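Local coordinates for protein sulfate adenylyltransferase (Allochromatium vinosum, PDB 4DNX) that catalyses the transfer of the adenylyl group of ATP to sulfate, giving adenosine 5'-phosphosulfate and diphosphate, at residues 244-249 / 381-386; 171-176 / 228-233. All blocks are in the same frame, centred on the assembly; numbering follows the deposited sequence.

Contact 1. Residues 244-249 / 381-386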
loop_
_atom_site.group_PDB
_atom_site.type_symbol
_atom_site.label_atom_id
_atom_site.label_comp_id
_atom_site.label_asym_id
_atom_site.label_seq_id
_atom_site.Cartn_x
_atom_site.Cartn_y
_atom_site.Cartn_z
ATOM N N ASP A 244 0.239 10.026 -11.779
ATOM C CA ASP A 244 0.271 10.163 -10.314
ATOM C C ASP A 244 0.811 11.529 -9.917
ATOM O O ASP A 244 0.220 12.188 -9.055
ATOM C CB ASP A 244 1.181 9.082 -9.710
ATOM C CG ASP A 244 0.542 7.704 -9.712
ATOM O OD1 ASP A 244 -0.635 7.547 -10.129
ATOM O OD2 ASP A 244 1.248 6.755 -9.266
ATOM N N ALA A 245 1.927 11.950 -10.524
ATOM C CA ALA A 245 2.498 13.274 -10.212
ATOM C C ALA A 245 1.477 14.391 -10.477
ATOM O O ALA A 245 1.351 15.334 -9.686
ATOM C CB ALA A 245 3.740 13.529 -11.033
ATOM N N ALA A 246 0.763 14.308 -11.612
ATOM C CA ALA A 246 -0.253 15.340 -11.920
ATOM C C ALA A 246 -1.386 15.401 -10.889
ATOM O O ALA A 246 -1.775 16.491 -10.452
ATOM C CB ALA A 246 -0.838 15.121 -13.353
ATOM N N ILE A 247 -1.900 14.231 -10.480
ATOM C CA ILE A 247 -3.022 14.160 -9.532
ATOM C C ILE A 247 -2.551 14.624 -8.160
ATOM O O ILE A 247 -3.262 15.391 -7.470
ATOM C CB ILE A 247 -3.667 12.738 -9.484
ATOM C CG1 ILE A 247 -4.425 12.526 -10.815
ATOM C CG2 ILE A 247 -4.695 12.594 -8.285
ATOM C CD1 ILE A 247 -4.999 11.187 -10.995
ATOM N N ARG A 248 -1.348 14.181 -7.770
ATOM C CA ARG A 248 -0.826 14.533 -6.426
ATOM C C ARG A 248 -0.497 16.004 -6.341
ATOM O O ARG A 248 -0.694 16.631 -5.284
ATOM C CB ARG A 248 0.397 13.716 -6.063
ATOM C CG ARG A 248 0.034 12.275 -5.745
ATOM C CD ARG A 248 1.315 11.562 -5.337
ATOM N NE ARG A 248 1.223 10.092 -5.374
ATOM C CZ ARG A 248 0.608 9.343 -4.457
ATOM N NH1 ARG A 248 -0.037 9.899 -3.432
ATOM N NH2 ARG A 248 0.641 8.016 -4.567
ATOM N N THR A 249 -0.015 16.572 -7.451
ATOM C CA THR A 249 0.292 18.014 -7.461
ATOM C C THR A 249 -0.986 18.855 -7.341
ATOM O O THR A 249 -0.993 19.885 -6.651
ATOM C CB THR A 249 1.097 18.402 -8.721
ATOM O OG1 THR A 249 2.322 17.674 -8.719
ATOM C CG2 THR A 249 1.446 19.905 -8.725
ATOM N N PRO A 381 -1.303 25.576 -13.926
ATOM C CA PRO A 381 0.047 25.636 -14.540
ATOM C C PRO A 381 0.976 24.482 -14.119
ATOM O O PRO A 381 1.747 23.991 -14.951
ATOM C CB PRO A 381 0.610 26.986 -14.061
ATOM C CG PRO A 381 -0.603 27.792 -13.719
ATOM C CD PRO A 381 -1.629 26.855 -13.237
ATOM N N GLU A 382 0.925 24.062 -12.850
ATOM C CA GLU A 382 1.888 23.047 -12.381
ATOM C C GLU A 382 1.535 21.662 -12.914
ATOM O O GLU A 382 2.433 20.834 -13.146
ATOM C CB GLU A 382 1.896 22.975 -10.846
ATOM C CG GLU A 382 2.283 24.304 -10.232
ATOM C CD GLU A 382 1.101 25.248 -9.960
ATOM O OE1 GLU A 382 1.369 26.234 -9.242
ATOM O OE2 GLU A 382 -0.039 25.050 -10.475
ATOM N N VAL A 383 0.243 21.441 -13.112
ATOM C CA VAL A 383 -0.242 20.177 -13.721
ATOM C C VAL A 383 0.137 20.201 -15.236
ATOM O O VAL A 383 0.689 19.221 -15.795
ATOM C CB VAL A 383 -1.760 19.996 -13.490
ATOM C CG1 VAL A 383 -2.284 18.740 -14.214
ATOM C CG2 VAL A 383 -2.106 19.899 -11.926
ATOM N N ALA A 384 -0.160 21.307 -15.895
ATOM C CA ALA A 384 0.221 21.458 -17.300
ATOM C C ALA A 384 1.718 21.206 -17.487
ATOM O O ALA A 384 2.141 20.560 -18.482
ATOM C CB ALA A 384 -0.152 22.859 -17.800
ATOM N N GLN A 385 2.549 21.757 -16.589
ATOM C CA GLN A 385 3.998 21.614 -16.768
ATOM C C GLN A 385 4.437 20.134 -16.719
ATOM O O GLN A 385 5.279 19.702 -17.537
ATOM C CB GLN A 385 4.807 22.416 -15.755
ATOM C CG GLN A 385 6.239 22.586 -16.163
ATOM C CD GLN A 385 6.345 23.394 -17.469
ATOM O OE1 GLN A 385 5.783 24.493 -17.579
ATOM N NE2 GLN A 385 7.003 22.820 -18.471
ATOM N N ILE A 386 3.874 19.395 -15.779
ATOM C CA ILE A 386 4.190 17.960 -15.610
ATOM C C ILE A 386 3.894 17.200 -16.921
ATOM O O ILE A 386 4.748 16.449 -17.437
ATOM C CB ILE A 386 3.453 17.363 -14.430
ATOM C CG1 ILE A 386 4.134 17.811 -13.130
ATOM C CG2 ILE A 386 3.355 15.784 -14.513
ATOM C CD1 ILE A 386 3.304 17.493 -11.905
#
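Ile386 and Thr249 meet tip to tip, with Ile386 CD1 3.3 Å from Thr249 OG1. The same methyl lies 3.7 Å from Ala245 O, so it rests against both oxygens of the hydrogen bond from Thr249 OG1 to Ala245 O. Behind it, Ile386 CG2 turns toward Ala245 CB and the backbone of Ala246. Alongside, Val383 straddles Ala246: its CG1 stands 4.0 Å from Ala246 CB, while its CG2 reaches Ala246 O. The other branch of Thr249, CG2, packs on Glu382 CB at 3.8 Å. No hydrogen bond passes between the two segments.

A bond within helix 240-254 fixes the threonine. Its OG1 lies anti to the carbonyl carbon (chi1 -60°), which lets the hydroxyl turn back along its helix and donate to Ala245 O at 2.7 Å. That carbonyl also accepts the backbone N-H of Thr249, the two donors arriving from opposite faces of its plane. An alanine here would probably leave Ala245 O with only the backbone one of its two bonds from Thr249, and open a gap beside Ile386 CD1 and Glu382 CB. In the second shell, the Glu382 chain bends at chi2 (89°) and its OE2 hydrogen-bonds Tyr254 OH at the end of helix 240-254, while Val383 touches Met250.

The axes of the two short segments approach to 9.1 Å at 173°, and Ala246 and Val383 bring their CA atoms to 5.2 Å. This is antiparallel helix packing through small and branched residues, joining helix 381-393 to helix 240-254, which follows strand 223-230 of the five-stranded parallel sheet of the Rossmann-like domain.

Contact 2. Residues 171-176 / 228-233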
loop_
_atom_site.group_PDB
_atom_site.type_symbol
_atom_site.label_atom_id
_atom_site.label_comp_id
_atom_site.label_asym_id
_atom_site.label_seq_id
_atom_site.Cartn_x
_atom_site.Cartn_y
_atom_site.Cartn_z
ATOM N N THR A 171 2.046 -5.040 -7.475
ATOM C CA THR A 171 3.456 -5.059 -7.841
ATOM C C THR A 171 3.838 -3.828 -8.681
ATOM O O THR A 171 4.915 -3.236 -8.483
ATOM C CB THR A 171 3.796 -6.345 -8.675
ATOM O OG1 THR A 171 3.349 -7.491 -7.936
ATOM C CG2 THR A 171 5.335 -6.468 -8.858
ATOM N N ASP A 172 2.956 -3.439 -9.593
ATOM C CA ASP A 172 3.339 -2.353 -10.540
ATOM C C ASP A 172 2.994 -0.988 -9.970
ATOM O O ASP A 172 3.519 0.008 -10.474
ATOM C CB ASP A 172 2.618 -2.473 -11.885
ATOM C CG ASP A 172 3.096 -3.672 -12.725
ATOM O OD1 ASP A 172 4.022 -4.373 -12.280
ATOM O OD2 ASP A 172 2.514 -3.902 -13.821
ATOM N N PHE A 173 2.026 -0.933 -9.016
ATOM C CA PHE A 173 1.550 0.363 -8.491
ATOM C C PHE A 173 1.623 0.344 -6.932
ATOM O O PHE A 173 0.582 0.484 -6.260
ATOM C CB PHE A 173 0.118 0.651 -8.985
ATOM C CG PHE A 173 -0.060 0.479 -10.493
ATOM C CD1 PHE A 173 0.273 1.496 -11.387
ATOM C CD2 PHE A 173 -0.551 -0.707 -11.004
ATOM C CE1 PHE A 173 0.095 1.305 -12.760
ATOM C CE2 PHE A 173 -0.724 -0.888 -12.375
ATOM C CZ PHE A 173 -0.421 0.099 -13.241
ATOM N N PRO A 174 2.816 0.122 -6.381
ATOM C CA PRO A 174 2.904 -0.172 -4.922
ATOM C C PRO A 174 2.442 0.960 -4.030
ATOM O O PRO A 174 1.985 0.660 -2.885
ATOM C CB PRO A 174 4.385 -0.490 -4.682
ATOM C CG PRO A 174 5.140 0.313 -5.814
ATOM C CD PRO A 174 4.168 0.118 -7.002
ATOM N N ASP A 175 2.551 2.207 -4.480
ATOM C CA ASP A 175 2.141 3.357 -3.636
ATOM C C ASP A 175 0.672 3.707 -3.719
ATOM O O ASP A 175 0.140 4.393 -2.832
ATOM C CB ASP A 175 2.987 4.621 -3.930
ATOM C CG ASP A 175 4.468 4.445 -3.558
ATOM O OD1 ASP A 175 4.802 3.544 -2.721
ATOM O OD2 ASP A 175 5.312 5.210 -4.065
ATOM N N THR A 176 -0.014 3.261 -4.768
ATOM C CA THR A 176 -1.374 3.680 -4.985
ATOM C C THR A 176 -2.411 2.572 -4.793
ATOM O O THR A 176 -3.506 2.843 -4.324
ATOM C CB THR A 176 -1.578 4.344 -6.377
ATOM O OG1 THR A 176 -1.056 3.483 -7.381
ATOM C CG2 THR A 176 -0.804 5.669 -6.430
ATOM N N MET A 228 -8.381 5.554 -8.454
ATOM C CA MET A 228 -7.862 5.433 -9.831
ATOM C C MET A 228 -7.964 3.996 -10.323
ATOM O O MET A 228 -7.699 3.037 -9.561
ATOM C CB MET A 228 -6.401 5.904 -9.907
ATOM C CG MET A 228 -6.181 7.501 -9.672
ATOM S SD MET A 228 -4.440 7.933 -9.714
ATOM C CE MET A 228 -3.737 6.919 -8.385
ATOM N N LEU A 229 -8.390 3.835 -11.571
ATOM C CA LEU A 229 -8.510 2.490 -12.111
ATOM C C LEU A 229 -7.109 2.131 -12.610
ATOM O O LEU A 229 -6.600 2.744 -13.555
ATOM C CB LEU A 229 -9.571 2.446 -13.228
ATOM C CG LEU A 229 -9.621 1.113 -14.005
ATOM C CD1 LEU A 229 -9.635 -0.131 -13.068
ATOM C CD2 LEU A 229 -10.859 1.180 -14.868
ATOM N N LEU A 230 -6.470 1.153 -11.956
ATOM C CA LEU A 230 -5.146 0.686 -12.321
ATOM C C LEU A 230 -5.258 -0.452 -13.339
ATOM O O LEU A 230 -6.144 -1.296 -13.233
ATOM C CB LEU A 230 -4.432 0.129 -11.072
ATOM C CG LEU A 230 -4.406 1.183 -9.962
ATOM C CD1 LEU A 230 -3.893 0.515 -8.675
ATOM C CD2 LEU A 230 -3.552 2.378 -10.311
ATOM N N GLY A 231 -4.344 -0.494 -14.298
ATOM C CA GLY A 231 -4.385 -1.608 -15.226
ATOM C C GLY A 231 -3.337 -1.406 -16.271
ATOM O O GLY A 231 -2.547 -0.465 -16.179
ATOM N N GLN A 232 -3.313 -2.279 -17.275
ATOM C CA GLN A 232 -2.316 -2.146 -18.355
ATOM C C GLN A 232 -2.596 -0.858 -19.158
ATOM O O GLN A 232 -3.755 -0.491 -19.378
ATOM C CB GLN A 232 -2.265 -3.402 -19.254
ATOM C CG GLN A 232 -2.264 -4.778 -18.505
ATOM C CD GLN A 232 -0.870 -5.443 -18.376
ATOM O OE1 GLN A 232 -0.121 -5.585 -19.353
ATOM N NE2 GLN A 232 -0.536 -5.867 -17.163
ATOM N N LEU A 233 -1.536 -0.156 -19.558
ATOM C CA LEU A 233 -1.667 1.134 -20.245
ATOM C C LEU A 233 -2.332 0.992 -21.618
ATOM O O LEU A 233 -1.902 0.178 -22.442
ATOM C CB LEU A 233 -0.286 1.800 -20.393
ATOM C CG LEU A 233 -0.163 3.331 -20.469
ATOM C CD1 LEU A 233 -0.770 4.015 -19.235
ATOM C CD2 LEU A 233 1.296 3.719 -20.652
#
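Leu230 lies over one face of the Phe173 ring, and these two residues each bury more of their surface here than any other residue of their segments. The CD2 methyl of Leu230 sits 4.2 Å from the ring centroid and 21° off the ring normal, a CH-pi contact displaced toward the rim on the CG side. Leu230 CB covers the same face at CD2, 4.0 Å from that Phe173 atom, and Leu230 CD1 approaches Phe173 CB. The two side chains slide past each other in opposite directions. Asp172 CB lies over the opposite face, toward the rim.

Further apolar contacts are made by Thr176 and Met228, whose side chains cross at about a right angle. The bend at the end of the methionine (chi3 -59°) brings CE to 3.7 Å from Thr176 CG2. Thr176 OG1 instead faces Leu230 CD2 at 4.0 Å, so the same leucine methyl touches both the ring and the threonine hydroxyl.

One polar group, Gly231 O, comes obliquely to within 3.7 Å of Phe173 CZ. No hydrogen bond crosses between the segments. Within 171-176, the turn after the helix is closed by Thr176 N donating to Phe173 O at 3.2 Å.

The second subunit is close by: Asp172 hydrogen-bonds His22 and Asp175 hydrogen-bonds Tyr16 of that other chain. In its own chain, strand 223-230 pairs with strand 260-266 through Met228 and Leu230, while Phe173 touches Ala240 and Met228 touches Ile247 of helix 240-254. The contact thus fastens the turn following helix 167-172 onto the C-terminal end of a strand in the parallel sheet, beside the helix that follows that strand.

Overall arrangement
Helix 240-254 connects the two contacts, whose centres lie about 18 Å apart. Its side bearing Ala245, Ala246 and Thr249 meets helix 381-393 in contact 1, while Asp244 and Arg248 touch Thr176 of contact 2. Contact 2 is the more buried, its centre about 12 Å from the chain centre against about 23 Å for that of contact 1, which is partly buried and holds two helices together. Neither has cross-segment hydrogen bonds; both use a threonine beside aliphatic groups, but only contact 2 adds an aromatic face. The second subunit borders much of contact 2 but meets segment 244-249 at Arg248, outside its packing with 381-386, by a salt bridge to Glu182 of that subunit.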